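Local coordinates for putative signal recognition particle protein (Chaetomium thermophilum, PDB 5CK4) that binds guanine nucleotides as the Arf-like GTPase subunit of the signal recognition particle receptor, probably switching between GDP and GTP forms at the endoplasmic reticulum membrane, at residues Thr33-Phe39 with Arg109-Asp115; Leu19-Ile25 with Ser160-Ile166; Pro213-Asn219 with Trp308-Ile312. One frame throughout, in Å; residues are numbered along the deposited sequence.

Interaction 1. Residues Thr33-Phe39 with Arg109-Asp115; sequences TALLTLF and RKFLLID. With GDP (guanosine-5'-diphosphate), chain C.
The helix that starts within the P-loop packs on the strand that runs into the DTPG sequence of switch II, as in other small GTPases, anchoring the nucleotide site to the central sheet. Helix 33-39 runs nearly antiparallel to strand 112-115, at 159° with axes 9.1 Å apart and Leu36 facing Leu113 (CA to CA 6.9 Å). At its N-terminal end Thr33 N and OG1 donate hydrogen bonds to GDP O1B (2.9 and 2.8 Å), and Ala34 N to O1A (2.8 Å). Leu36 (chi1 t, chi2 p) sets CD1 3.6 Å from Leu113 O and CD2 3.8 Å from Asp115 CB. Phe39 (chi1 t) receives Leu113 CB over its ring face, a CH-pi contact 3.9 Å from the centroid, and meets Phe111 (chi1 p) obliquely, Phe39 CE1 to Phe111 CZ 3.5 Å. Lys110, before the strand, has positive phi. Polar groups thus gather at the ends of an apolar interface, Arg109 NH1 3.2 Å from Phe39 O and Thr33 and Ala34 on the phosphates.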
loop_
_atom_site.group_PDB
_atom_site.type_symbol
_atom_site.label_atom_id
_atom_site.label_comp_id
_atom_site.label_asym_id
_atom_site.label_seq_id
_atom_site.Cartn_x
_atom_site.Cartn_y
_atom_site.Cartn_z
ATOM N N THR A 33 11.217 -6.105 -4.602
ATOM C CA THR A 33 12.342 -6.031 -5.533
ATOM C C THR A 33 11.963 -6.681 -6.858
ATOM O O THR A 33 12.209 -6.123 -7.935
ATOM C CB THR A 33 13.614 -6.707 -4.969
ATOM O OG1 THR A 33 13.965 -6.110 -3.712
ATOM C CG2 THR A 33 14.786 -6.559 -5.953
ATOM N N ALA A 34 11.344 -7.854 -6.768
ATOM C CA ALA A 34 10.909 -8.585 -7.959
ATOM C C ALA A 34 9.907 -7.777 -8.788
ATOM O O ALA A 34 9.995 -7.733 -10.017
ATOM C CB ALA A 34 10.313 -9.939 -7.561
ATOM N N LEU A 35 8.948 -7.155 -8.108
ATOM C CA LEU A 35 7.934 -6.351 -8.782
ATOM C C LEU A 35 8.549 -5.151 -9.497
ATOM O O LEU A 35 8.196 -4.863 -10.636
ATOM C CB LEU A 35 6.871 -5.875 -7.790
ATOM C CG LEU A 35 5.636 -5.162 -8.347
ATOM C CD1 LEU A 35 4.893 -6.029 -9.356
ATOM C CD2 LEU A 35 4.722 -4.771 -7.196
ATOM N N LEU A 36 9.459 -4.453 -8.819
ATOM C CA LEU A 36 10.165 -3.334 -9.427
ATOM C C LEU A 36 10.922 -3.793 -10.677
ATOM O O LEU A 36 10.938 -3.102 -11.698
ATOM C CB LEU A 36 11.127 -2.688 -8.422
ATOM C CG LEU A 36 11.942 -1.487 -8.917
ATOM C CD1 LEU A 36 11.032 -0.411 -9.495
ATOM C CD2 LEU A 36 12.817 -0.916 -7.797
ATOM N N THR A 37 11.542 -4.967 -10.596
ATOM C CA THR A 37 12.289 -5.508 -11.725
ATOM C C THR A 37 11.360 -5.760 -12.903
ATOM O O THR A 37 11.693 -5.433 -14.038
ATOM C CB THR A 37 13.020 -6.811 -11.354
ATOM O OG1 THR A 37 13.974 -6.543 -10.320
ATOM C CG2 THR A 37 13.741 -7.390 -12.563
ATOM N N LEU A 38 10.184 -6.315 -12.621
ATOM C CA LEU A 38 9.197 -6.575 -13.665
ATOM C C LEU A 38 8.714 -5.262 -14.273
ATOM O O LEU A 38 8.587 -5.139 -15.497
ATOM C CB LEU A 38 8.004 -7.347 -13.101
ATOM C CG LEU A 38 6.886 -7.664 -14.103
ATOM C CD1 LEU A 38 7.422 -8.463 -15.275
ATOM C CD2 LEU A 38 5.728 -8.414 -13.440
ATOM N N PHE A 39 8.457 -4.288 -13.402
ATOM C CA PHE A 39 7.939 -2.986 -13.799
ATOM C C PHE A 39 8.916 -2.278 -14.716
ATOM O O PHE A 39 8.513 -1.645 -15.684
ATOM C CB PHE A 39 7.647 -2.124 -12.561
ATOM C CG PHE A 39 7.192 -0.716 -12.880
ATOM C CD1 PHE A 39 5.849 -0.436 -13.086
ATOM C CD2 PHE A 39 8.101 0.328 -12.940
ATOM C CE1 PHE A 39 5.426 0.852 -13.371
ATOM C CE2 PHE A 39 7.686 1.620 -13.227
ATOM C CZ PHE A 39 6.350 1.884 -13.439
ATOM N N ARG A 109 4.255 3.636 -18.721
ATOM C CA ARG A 109 3.126 3.641 -17.790
ATOM C C ARG A 109 2.854 5.032 -17.216
ATOM O O ARG A 109 1.779 5.293 -16.673
ATOM C CB ARG A 109 3.337 2.602 -16.683
ATOM C CG ARG A 109 3.471 1.185 -17.238
ATOM C CD ARG A 109 3.298 0.096 -16.184
ATOM N NE ARG A 109 3.232 -1.227 -16.805
ATOM C CZ ARG A 109 4.272 -2.041 -16.958
ATOM N NH1 ARG A 109 5.469 -1.677 -16.521
ATOM N NH2 ARG A 109 4.115 -3.222 -17.545
ATOM N N LYS A 110 3.838 5.914 -17.366
ATOM C CA LYS A 110 3.734 7.320 -16.973
ATOM C C LYS A 110 3.719 7.535 -15.459
ATOM O O LYS A 110 3.225 8.552 -14.974
ATOM C CB LYS A 110 2.533 8.001 -17.643
ATOM C CG LYS A 110 2.491 7.825 -19.154
ATOM C CD LYS A 110 1.199 8.371 -19.733
ATOM C CE LYS A 110 -0.012 7.692 -19.115
ATOM N NZ LYS A 110 -1.280 8.148 -19.747
ATOM N N PHE A 111 4.263 6.577 -14.717
ATOM C CA PHE A 111 4.525 6.792 -13.300
ATOM C C PHE A 111 5.792 6.085 -12.840
ATOM O O PHE A 111 6.276 5.163 -13.493
ATOM C CB PHE A 111 3.317 6.421 -12.420
ATOM C CG PHE A 111 3.041 4.939 -12.321
ATOM C CD1 PHE A 111 3.647 4.170 -11.337
ATOM C CD2 PHE A 111 2.143 4.325 -13.185
ATOM C CE1 PHE A 111 3.380 2.810 -11.224
ATOM C CE2 PHE A 111 1.870 2.967 -13.084
ATOM C CZ PHE A 111 2.494 2.209 -12.101
ATOM N N LEU A 112 6.328 6.548 -11.719
ATOM C CA LEU A 112 7.516 5.958 -11.133
ATOM C C LEU A 112 7.097 5.050 -9.994
ATOM O O LEU A 112 6.280 5.431 -9.162
ATOM C CB LEU A 112 8.450 7.046 -10.598
ATOM C CG LEU A 112 8.952 8.094 -11.593
ATOM C CD1 LEU A 112 9.772 9.156 -10.879
ATOM C CD2 LEU A 112 9.767 7.436 -12.692
ATOM N N LEU A 113 7.660 3.852 -9.963
ATOM C CA LEU A 113 7.410 2.927 -8.875
ATOM C C LEU A 113 8.559 3.003 -7.867
ATOM O O LEU A 113 9.708 2.686 -8.194
ATOM C CB LEU A 113 7.248 1.511 -9.427
ATOM C CG LEU A 113 6.874 0.413 -8.437
ATOM C CD1 LEU A 113 5.545 0.731 -7.740
ATOM C CD2 LEU A 113 6.834 -0.940 -9.128
ATOM N N ILE A 114 8.243 3.438 -6.649
ATOM C CA ILE A 114 9.257 3.718 -5.630
ATOM C C ILE A 114 9.327 2.646 -4.543
ATOM O O ILE A 114 8.487 2.595 -3.640
ATOM C CB ILE A 114 9.019 5.086 -4.948
ATOM C CG1 ILE A 114 8.795 6.179 -5.996
ATOM C CG2 ILE A 114 10.169 5.427 -3.997
ATOM C CD1 ILE A 114 9.848 6.224 -7.090
ATOM N N ASP A 115 10.344 1.797 -4.641
ATOM C CA ASP A 115 10.575 0.719 -3.688
ATOM C C ASP A 115 10.968 1.326 -2.337
ATOM O O ASP A 115 11.687 2.309 -2.298
ATOM C CB ASP A 115 11.702 -0.174 -4.220
ATOM C CG ASP A 115 11.838 -1.468 -3.458
ATOM O OD1 ASP A 115 10.917 -1.817 -2.691
ATOM O OD2 ASP A 115 12.865 -2.146 -3.642
HETATM P PB GDP C . 11.204 -7.984 -1.111
HETATM O O1B GDP C . 11.939 -6.957 -1.923
HETATM O O2B GDP C . 9.813 -7.467 -0.779
HETATM O O3B GDP C . 11.891 -8.311 0.195
HETATM O O3A GDP C . 10.993 -9.351 -1.922
HETATM P PA GDP C . 11.908 -9.947 -3.112
HETATM O O1A GDP C . 11.713 -9.167 -4.374
HETATM O O2A GDP C . 13.356 -10.078 -2.713
HETATM O "O5'" GDP C . 11.165 -11.355 -3.205
HETATM C "C5'" GDP C . 11.222 -12.259 -2.113
HETATM C "C4'" GDP C . 11.165 -13.667 -2.681
HETATM O "O4'" GDP C . 9.853 -13.920 -3.190
HETATM C "C3'" GDP C . 12.127 -13.858 -3.846
HETATM O "O3'" GDP C . 12.611 -15.199 -3.773
HETATM C "C2'" GDP C . 11.247 -13.734 -5.076
HETATM O "O2'" GDP C . 11.723 -14.495 -6.182
HETATM C "C1'" GDP C . 9.946 -14.313 -4.565
HETATM N N9 GDP C . 8.772 -13.815 -5.311
HETATM C C8 GDP C . 8.477 -12.538 -5.635
HETATM N N7 GDP C . 7.290 -12.482 -6.301
HETATM C C5 GDP C . 6.816 -13.735 -6.375
HETATM C C6 GDP C . 5.630 -14.384 -6.951
HETATM O O6 GDP C . 4.753 -13.690 -7.516
HETATM N N1 GDP C . 5.516 -15.718 -6.803
HETATM C C2 GDP C . 6.455 -16.471 -6.189
HETATM N N2 GDP C . 6.280 -17.812 -6.094
HETATM N N3 GDP C . 7.576 -15.940 -5.645
HETATM C C4 GDP C . 7.797 -14.605 -5.721
#

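Interaction 2. Residues Leu19-Ile25 with Ser160-Ile166; sequences LPSVLLI and SKLKAVI
A beta bulge adjusts this parallel pairing in the central sheet of a P-loop GTPase fold. The axes of strands 21-25 and 160-166 approach to 4.6 Å at 22°, pairing Ser21 with Leu162 and, shifted by one residue, Val22 with Ala164, Leu23 with Val165 and Leu24 with Ile166. Lys163 (phi/psi -121/-13) is the extra residue, its N hydrogen-bonded to Ser21 O (2.9 Å). Backbone hydrogen bonds link Ser21 N to Lys161 O (2.7 Å), Leu23 N to Ala164 O (3.1 Å), Ile166 N to Leu23 O (2.8 Å) and Ile25 N to Ile166 O (2.9 Å). Ser160 OG (chi1 t) gives Leu19 O a very short hydrogen bond (2.4 Å) and accepts one from Ser21 OG (2.8 Å; chi1 m). On one face, Leu162 CD1 (t, p) lies 3.7 Å from Leu23 CG (m, t), and Ile25 CD1 (m, t) 3.8 Å from Val165 CG1 (t). On the other, Val22 CG1 (t) is 3.9 Å from Ile166 CG1 (m, t), whose CG2 is 3.8 Å from Leu24 CD1 (t, p). Leu130 of helix 123-131 packs on Leu23 and Val165, Ile312 of helix 306-313 on Val22 and Ile166, and strand 112-115 pairs with 21-25.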
loop_
_atom_site.group_PDB
_atom_site.type_symbol
_atom_site.label_atom_id
_atom_site.label_comp_id
_atom_site.label_asym_id
_atom_site.label_seq_id
_atom_site.Cartn_x
_atom_site.Cartn_y
_atom_site.Cartn_z
ATOM N N LEU A 19 7.762 12.568 -13.543
ATOM C CA LEU A 19 6.517 11.807 -13.529
ATOM C C LEU A 19 6.038 11.621 -12.092
ATOM O O LEU A 19 6.842 11.671 -11.159
ATOM C CB LEU A 19 6.727 10.435 -14.181
ATOM C CG LEU A 19 6.864 10.360 -15.704
ATOM C CD1 LEU A 19 7.206 8.941 -16.120
ATOM C CD2 LEU A 19 5.584 10.817 -16.386
ATOM N N PRO A 20 4.729 11.404 -11.904
ATOM C CA PRO A 20 4.230 11.195 -10.540
ATOM C C PRO A 20 4.709 9.861 -9.958
ATOM O O PRO A 20 5.121 8.983 -10.720
ATOM C CB PRO A 20 2.711 11.205 -10.720
ATOM C CG PRO A 20 2.496 10.826 -12.145
ATOM C CD PRO A 20 3.644 11.397 -12.900
ATOM N N SER A 21 4.655 9.730 -8.631
ATOM C CA SER A 21 5.180 8.567 -7.915
ATOM C C SER A 21 4.121 7.645 -7.309
ATOM O O SER A 21 3.055 8.083 -6.865
ATOM C CB SER A 21 6.110 9.025 -6.783
ATOM O OG SER A 21 7.431 9.245 -7.244
ATOM N N VAL A 22 4.441 6.360 -7.279
ATOM C CA VAL A 22 3.656 5.372 -6.550
ATOM C C VAL A 22 4.579 4.678 -5.546
ATOM O O VAL A 22 5.557 4.033 -5.936
ATOM C CB VAL A 22 3.019 4.356 -7.523
ATOM C CG1 VAL A 22 2.290 3.245 -6.774
ATOM C CG2 VAL A 22 2.068 5.088 -8.512
ATOM N N LEU A 23 4.293 4.828 -4.253
ATOM C CA LEU A 23 5.090 4.149 -3.229
ATOM C C LEU A 23 4.769 2.665 -3.163
ATOM O O LEU A 23 3.613 2.262 -3.011
ATOM C CB LEU A 23 4.883 4.764 -1.834
ATOM C CG LEU A 23 5.666 6.032 -1.486
ATOM C CD1 LEU A 23 5.261 6.536 -0.111
ATOM C CD2 LEU A 23 7.174 5.787 -1.545
ATOM N N LEU A 24 5.809 1.852 -3.253
ATOM C CA LEU A 24 5.667 0.416 -3.114
ATOM C C LEU A 24 6.099 0.044 -1.686
ATOM O O LEU A 24 7.271 0.170 -1.331
ATOM C CB LEU A 24 6.525 -0.279 -4.176
ATOM C CG LEU A 24 6.530 -1.813 -4.164
ATOM C CD1 LEU A 24 5.117 -2.347 -4.298
ATOM C CD2 LEU A 24 7.437 -2.356 -5.272
ATOM N N ILE A 25 5.138 -0.389 -0.874
ATOM C CA ILE A 25 5.315 -0.588 0.564
ATOM C C ILE A 25 4.968 -2.039 0.907
ATOM O O ILE A 25 4.086 -2.617 0.287
ATOM C CB ILE A 25 4.318 0.313 1.339
ATOM C CG1 ILE A 25 4.608 1.790 1.089
ATOM C CG2 ILE A 25 4.353 0.054 2.840
ATOM C CD1 ILE A 25 3.628 2.718 1.827
ATOM N N SER A 160 8.875 14.554 -7.282
ATOM C CA SER A 160 7.783 13.800 -7.881
ATOM C C SER A 160 6.563 13.747 -6.963
ATOM O O SER A 160 6.679 13.447 -5.776
ATOM C CB SER A 160 8.236 12.382 -8.228
ATOM O OG SER A 160 7.158 11.621 -8.745
ATOM N N LYS A 161 5.396 14.035 -7.524
ATOM C CA LYS A 161 4.155 14.028 -6.758
ATOM C C LYS A 161 3.688 12.601 -6.439
ATOM O O LYS A 161 3.553 11.764 -7.333
ATOM C CB LYS A 161 3.074 14.799 -7.521
ATOM C CG LYS A 161 1.745 14.927 -6.799
ATOM C CD LYS A 161 0.929 16.086 -7.382
ATOM C CE LYS A 161 -0.485 16.128 -6.816
ATOM N NZ LYS A 161 -1.231 14.871 -7.120
ATOM N N LEU A 162 3.454 12.329 -5.157
ATOM C CA LEU A 162 2.938 11.030 -4.725
ATOM C C LEU A 162 1.444 10.924 -5.030
ATOM O O LEU A 162 0.652 11.730 -4.544
ATOM C CB LEU A 162 3.178 10.843 -3.230
ATOM C CG LEU A 162 2.678 9.519 -2.653
ATOM C CD1 LEU A 162 3.399 8.345 -3.308
ATOM C CD2 LEU A 162 2.861 9.508 -1.143
ATOM N N LYS A 163 1.049 9.939 -5.834
ATOM C CA LYS A 163 -0.356 9.825 -6.234
ATOM C C LYS A 163 -1.029 8.506 -5.853
ATOM O O LYS A 163 -2.256 8.386 -5.929
ATOM C CB LYS A 163 -0.523 10.084 -7.732
ATOM C CG LYS A 163 -0.128 11.495 -8.157
ATOM C CD LYS A 163 -0.858 11.930 -9.416
ATOM C CE LYS A 163 -2.341 12.175 -9.149
ATOM N NZ LYS A 163 -2.982 12.991 -10.229
ATOM N N ALA A 164 -0.243 7.516 -5.447
ATOM C CA ALA A 164 -0.822 6.241 -5.029
ATOM C C ALA A 164 0.147 5.402 -4.228
ATOM O O ALA A 164 1.349 5.655 -4.217
ATOM C CB ALA A 164 -1.331 5.446 -6.233
ATOM N N VAL A 165 -0.394 4.381 -3.575
ATOM C CA VAL A 165 0.397 3.447 -2.792
ATOM C C VAL A 165 0.041 2.033 -3.217
ATOM O O VAL A 165 -1.131 1.701 -3.345
ATOM C CB VAL A 165 0.065 3.591 -1.289
ATOM C CG1 VAL A 165 0.640 2.404 -0.468
ATOM C CG2 VAL A 165 0.580 4.910 -0.766
ATOM N N ILE A 166 1.046 1.202 -3.459
ATOM C CA ILE A 166 0.790 -0.229 -3.545
ATOM C C ILE A 166 1.332 -0.882 -2.275
ATOM O O ILE A 166 2.522 -0.735 -1.953
ATOM C CB ILE A 166 1.466 -0.857 -4.775
ATOM C CG1 ILE A 166 0.874 -0.296 -6.069
ATOM C CG2 ILE A 166 1.326 -2.384 -4.729
ATOM C CD1 ILE A 166 1.646 -0.750 -7.344
#

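Interaction 3. Residues Pro213-Asn219 with Trp308-Ile312; sequences PVLIAAN and WWRWI. With GDP (guanosine-5'-diphosphate), chain C.
Pro213 leads into strand 214-219, almost antiparallel to helix 308-312 (172°, axes 9.8 Å apart; CA to CA, Leu215 to Ile312 7.7 Å, Ala217 to Trp308 7.2 Å), and its CB rests 3.7 Å from Trp311 CH2. Val214 points away, though its O lies 3.6 Å from the same CH2. Leu215 (chi1 t, chi2 p) points at the helix: CB is 3.6 Å from Trp311 CZ3, CD2 is 3.7 Å from Trp308 CD1, and CD1 makes a CH-pi contact over the six-membered ring of Trp311 (chi1 t), 4.2 Å from its centroid. Such packing of the C-terminal helix on the sheet is the alpha/beta layering of the P-loop GTPase fold, and both indoles are hydrogen-bonded to strand 291-295, Trp311 NE1 to Glu292 OE1 and Trp308 NE1 to Met294 O. Ala217 CB makes a CH-pi contact with the five-membered ring of Trp308 (chi1 m), 3.8 Å from its centroid. Ala218, centre of an inverse gamma turn, points away. Asn219 (chi1 t), which opens the NKQD sequence, the GTPase NKxD motif, and binds GDP and GTP, sets OD1 3.3 Å from Trp308 CH2 and 3.1 Å from GDP O6, a fellow acceptor, while ND2 is hydrogen-bonded to Ala30 O.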
loop_
_atom_site.group_PDB
_atom_site.type_symbol
_atom_site.label_atom_id
_atom_site.label_comp_id
_atom_site.label_asym_id
_atom_site.label_seq_id
_atom_site.Cartn_x
_atom_site.Cartn_y
_atom_site.Cartn_z
ATOM N N PRO A 213 -5.016 6.853 -3.451
ATOM C CA PRO A 213 -5.595 5.506 -3.324
ATOM C C PRO A 213 -4.573 4.436 -2.935
ATOM O O PRO A 213 -3.379 4.631 -3.135
ATOM C CB PRO A 213 -6.124 5.220 -4.729
ATOM C CG PRO A 213 -5.354 6.141 -5.635
ATOM C CD PRO A 213 -5.112 7.378 -4.821
ATOM N N VAL A 214 -5.046 3.311 -2.401
ATOM C CA VAL A 214 -4.149 2.267 -1.914
ATOM C C VAL A 214 -4.574 0.937 -2.518
ATOM O O VAL A 214 -5.712 0.492 -2.326
ATOM C CB VAL A 214 -4.181 2.146 -0.367
ATOM C CG1 VAL A 214 -3.287 1.002 0.112
ATOM C CG2 VAL A 214 -3.727 3.444 0.280
ATOM N N LEU A 215 -3.662 0.321 -3.259
ATOM C CA LEU A 215 -3.907 -0.996 -3.815
ATOM C C LEU A 215 -3.240 -1.991 -2.890
ATOM O O LEU A 215 -2.022 -1.940 -2.699
ATOM C CB LEU A 215 -3.298 -1.109 -5.219
ATOM C CG LEU A 215 -3.419 -2.490 -5.863
ATOM C CD1 LEU A 215 -4.883 -2.861 -6.091
ATOM C CD2 LEU A 215 -2.654 -2.519 -7.184
ATOM N N ILE A 216 -4.024 -2.884 -2.302
ATOM C CA ILE A 216 -3.432 -3.976 -1.543
ATOM C C ILE A 216 -3.202 -5.140 -2.505
ATOM O O ILE A 216 -4.138 -5.815 -2.932
ATOM C CB ILE A 216 -4.294 -4.387 -0.341
ATOM C CG1 ILE A 216 -4.433 -3.200 0.615
ATOM C CG2 ILE A 216 -3.643 -5.589 0.379
ATOM C CD1 ILE A 216 -5.472 -3.371 1.697
ATOM N N ALA A 217 -1.941 -5.331 -2.871
ATOM C CA ALA A 217 -1.573 -6.302 -3.892
ATOM C C ALA A 217 -1.215 -7.640 -3.241
ATOM O O ALA A 217 -0.163 -7.782 -2.594
ATOM C CB ALA A 217 -0.417 -5.757 -4.729
ATOM N N ALA A 218 -2.121 -8.606 -3.378
ATOM C CA ALA A 218 -1.930 -9.915 -2.767
ATOM C C ALA A 218 -1.117 -10.796 -3.712
ATOM O O ALA A 218 -1.687 -11.485 -4.566
ATOM C CB ALA A 218 -3.298 -10.554 -2.432
ATOM N N ASN A 219 0.208 -10.745 -3.543
ATOM C CA ASN A 219 1.192 -11.349 -4.439
ATOM C C ASN A 219 1.356 -12.865 -4.251
ATOM O O ASN A 219 0.904 -13.427 -3.253
ATOM C CB ASN A 219 2.561 -10.670 -4.239
ATOM C CG ASN A 219 3.540 -10.963 -5.367
ATOM O OD1 ASN A 219 3.132 -11.214 -6.500
ATOM N ND2 ASN A 219 4.838 -10.932 -5.061
ATOM N N TRP A 308 -2.858 -5.032 -11.708
ATOM C CA TRP A 308 -2.327 -4.070 -10.745
ATOM C C TRP A 308 -1.949 -2.776 -11.461
ATOM O O TRP A 308 -2.314 -1.693 -11.015
ATOM C CB TRP A 308 -1.089 -4.616 -10.028
ATOM C CG TRP A 308 -1.308 -5.721 -9.044
ATOM C CD1 TRP A 308 -2.448 -6.017 -8.362
ATOM C CD2 TRP A 308 -0.323 -6.674 -8.614
ATOM N NE1 TRP A 308 -2.242 -7.104 -7.544
ATOM C CE2 TRP A 308 -0.945 -7.525 -7.683
ATOM C CE3 TRP A 308 1.018 -6.901 -8.949
ATOM C CZ2 TRP A 308 -0.264 -8.568 -7.054
ATOM C CZ3 TRP A 308 1.692 -7.941 -8.330
ATOM C CH2 TRP A 308 1.049 -8.764 -7.393
ATOM N N TRP A 309 -1.215 -2.887 -12.573
ATOM C CA TRP A 309 -0.778 -1.704 -13.316
ATOM C C TRP A 309 -1.957 -0.904 -13.863
ATOM O O TRP A 309 -1.900 0.323 -13.943
ATOM C CB TRP A 309 0.148 -2.066 -14.492
ATOM C CG TRP A 309 1.372 -2.900 -14.161
ATOM C CD1 TRP A 309 1.855 -3.947 -14.889
ATOM C CD2 TRP A 309 2.267 -2.749 -13.040
ATOM N NE1 TRP A 309 2.983 -4.461 -14.299
ATOM C CE2 TRP A 309 3.256 -3.749 -13.161
ATOM C CE3 TRP A 309 2.324 -1.876 -11.949
ATOM C CZ2 TRP A 309 4.286 -3.899 -12.233
ATOM C CZ3 TRP A 309 3.346 -2.030 -11.028
ATOM C CH2 TRP A 309 4.315 -3.027 -11.180
ATOM N N ARG A 310 -3.013 -1.605 -14.257
ATOM C CA ARG A 310 -4.199 -0.959 -14.812
ATOM C C ARG A 310 -4.930 -0.148 -13.743
ATOM O O ARG A 310 -5.348 0.983 -13.984
ATOM C CB ARG A 310 -5.139 -2.013 -15.394
ATOM C CG ARG A 310 -6.370 -1.466 -16.085
ATOM C CD ARG A 310 -7.065 -2.566 -16.886
ATOM N NE ARG A 310 -6.180 -3.158 -17.896
ATOM C CZ ARG A 310 -5.579 -4.341 -17.780
ATOM N NH1 ARG A 310 -5.763 -5.080 -16.694
ATOM N NH2 ARG A 310 -4.793 -4.791 -18.753
ATOM N N TRP A 311 -5.070 -0.742 -12.561
ATOM C CA TRP A 311 -5.768 -0.101 -11.448
ATOM C C TRP A 311 -5.094 1.222 -11.074
ATOM O O TRP A 311 -5.761 2.251 -10.918
ATOM C CB TRP A 311 -5.805 -1.054 -10.249
ATOM C CG TRP A 311 -6.711 -0.639 -9.124
ATOM C CD1 TRP A 311 -8.019 -0.994 -8.949
ATOM C CD2 TRP A 311 -6.369 0.198 -8.010
ATOM N NE1 TRP A 311 -8.511 -0.429 -7.795
ATOM C CE2 TRP A 311 -7.518 0.309 -7.203
ATOM C CE3 TRP A 311 -5.207 0.872 -7.626
ATOM C CZ2 TRP A 311 -7.533 1.057 -6.032
ATOM C CZ3 TRP A 311 -5.226 1.617 -6.456
ATOM C CH2 TRP A 311 -6.380 1.703 -5.677
ATOM N N ILE A 312 -3.768 1.189 -10.955
ATOM C CA ILE A 312 -2.985 2.383 -10.636
ATOM C C ILE A 312 -3.036 3.411 -11.757
ATOM O O ILE A 312 -3.253 4.605 -11.520
ATOM C CB ILE A 312 -1.510 2.023 -10.349
ATOM C CG1 ILE A 312 -1.407 1.146 -9.097
ATOM C CG2 ILE A 312 -0.668 3.282 -10.197
ATOM C CD1 ILE A 312 -1.700 1.865 -7.796
HETATM P PB GDP C . 11.204 -7.984 -1.111
HETATM O O1B GDP C . 11.939 -6.957 -1.923
HETATM O O2B GDP C . 9.813 -7.467 -0.779
HETATM O O3B GDP C . 11.891 -8.311 0.195
HETATM O O3A GDP C . 10.993 -9.351 -1.922
HETATM P PA GDP C . 11.908 -9.947 -3.112
HETATM O O1A GDP C . 11.713 -9.167 -4.374
HETATM O O2A GDP C . 13.356 -10.078 -2.713
HETATM O "O5'" GDP C . 11.165 -11.355 -3.205
HETATM C "C5'" GDP C . 11.222 -12.259 -2.113
HETATM C "C4'" GDP C . 11.165 -13.667 -2.681
HETATM O "O4'" GDP C . 9.853 -13.920 -3.190
HETATM C "C3'" GDP C . 12.127 -13.858 -3.846
HETATM O "O3'" GDP C . 12.611 -15.199 -3.773
HETATM C "C2'" GDP C . 11.247 -13.734 -5.076
HETATM O "O2'" GDP C . 11.723 -14.495 -6.182
HETATM C "C1'" GDP C . 9.946 -14.313 -4.565
HETATM N N9 GDP C . 8.772 -13.815 -5.311
HETATM C C8 GDP C . 8.477 -12.538 -5.635
HETATM N N7 GDP C . 7.290 -12.482 -6.301
HETATM C C5 GDP C . 6.816 -13.735 -6.375
HETATM C C6 GDP C . 5.630 -14.384 -6.951
HETATM O O6 GDP C . 4.753 -13.690 -7.516
HETATM N N1 GDP C . 5.516 -15.718 -6.803
HETATM C C2 GDP C . 6.455 -16.471 -6.189
HETATM N N2 GDP C . 6.280 -17.812 -6.094
HETATM N N3 GDP C . 7.576 -15.940 -5.645
HETATM C C4 GDP C . 7.797 -14.605 -5.721
#

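From the N terminus, strand 21-25 comes first, and its partner 160-166 follows much later, so interaction 2 closes a loop of 134 intervening residues. Interaction 1 falls wholly within that loop: helix 33-39, which follows the strand through the P-loop, meets 109-115 before the chain reaches residue 160. Interaction 3 opens only afterwards, at 213-219, and closes when the C-terminal helix returns at 308-312, in series with the others. The sheet joins all three: 112-115 pairs with 21-25, as in Leu112 O to Val22 N (2.8 Å), and 160-166 with 214-219. Trp309 packs against Leu35 and Phe39, while Ile312 touches Phe111 and Val22, linking the chain's end to both earlier contacts; interactions 1 and 3 each reach GDP.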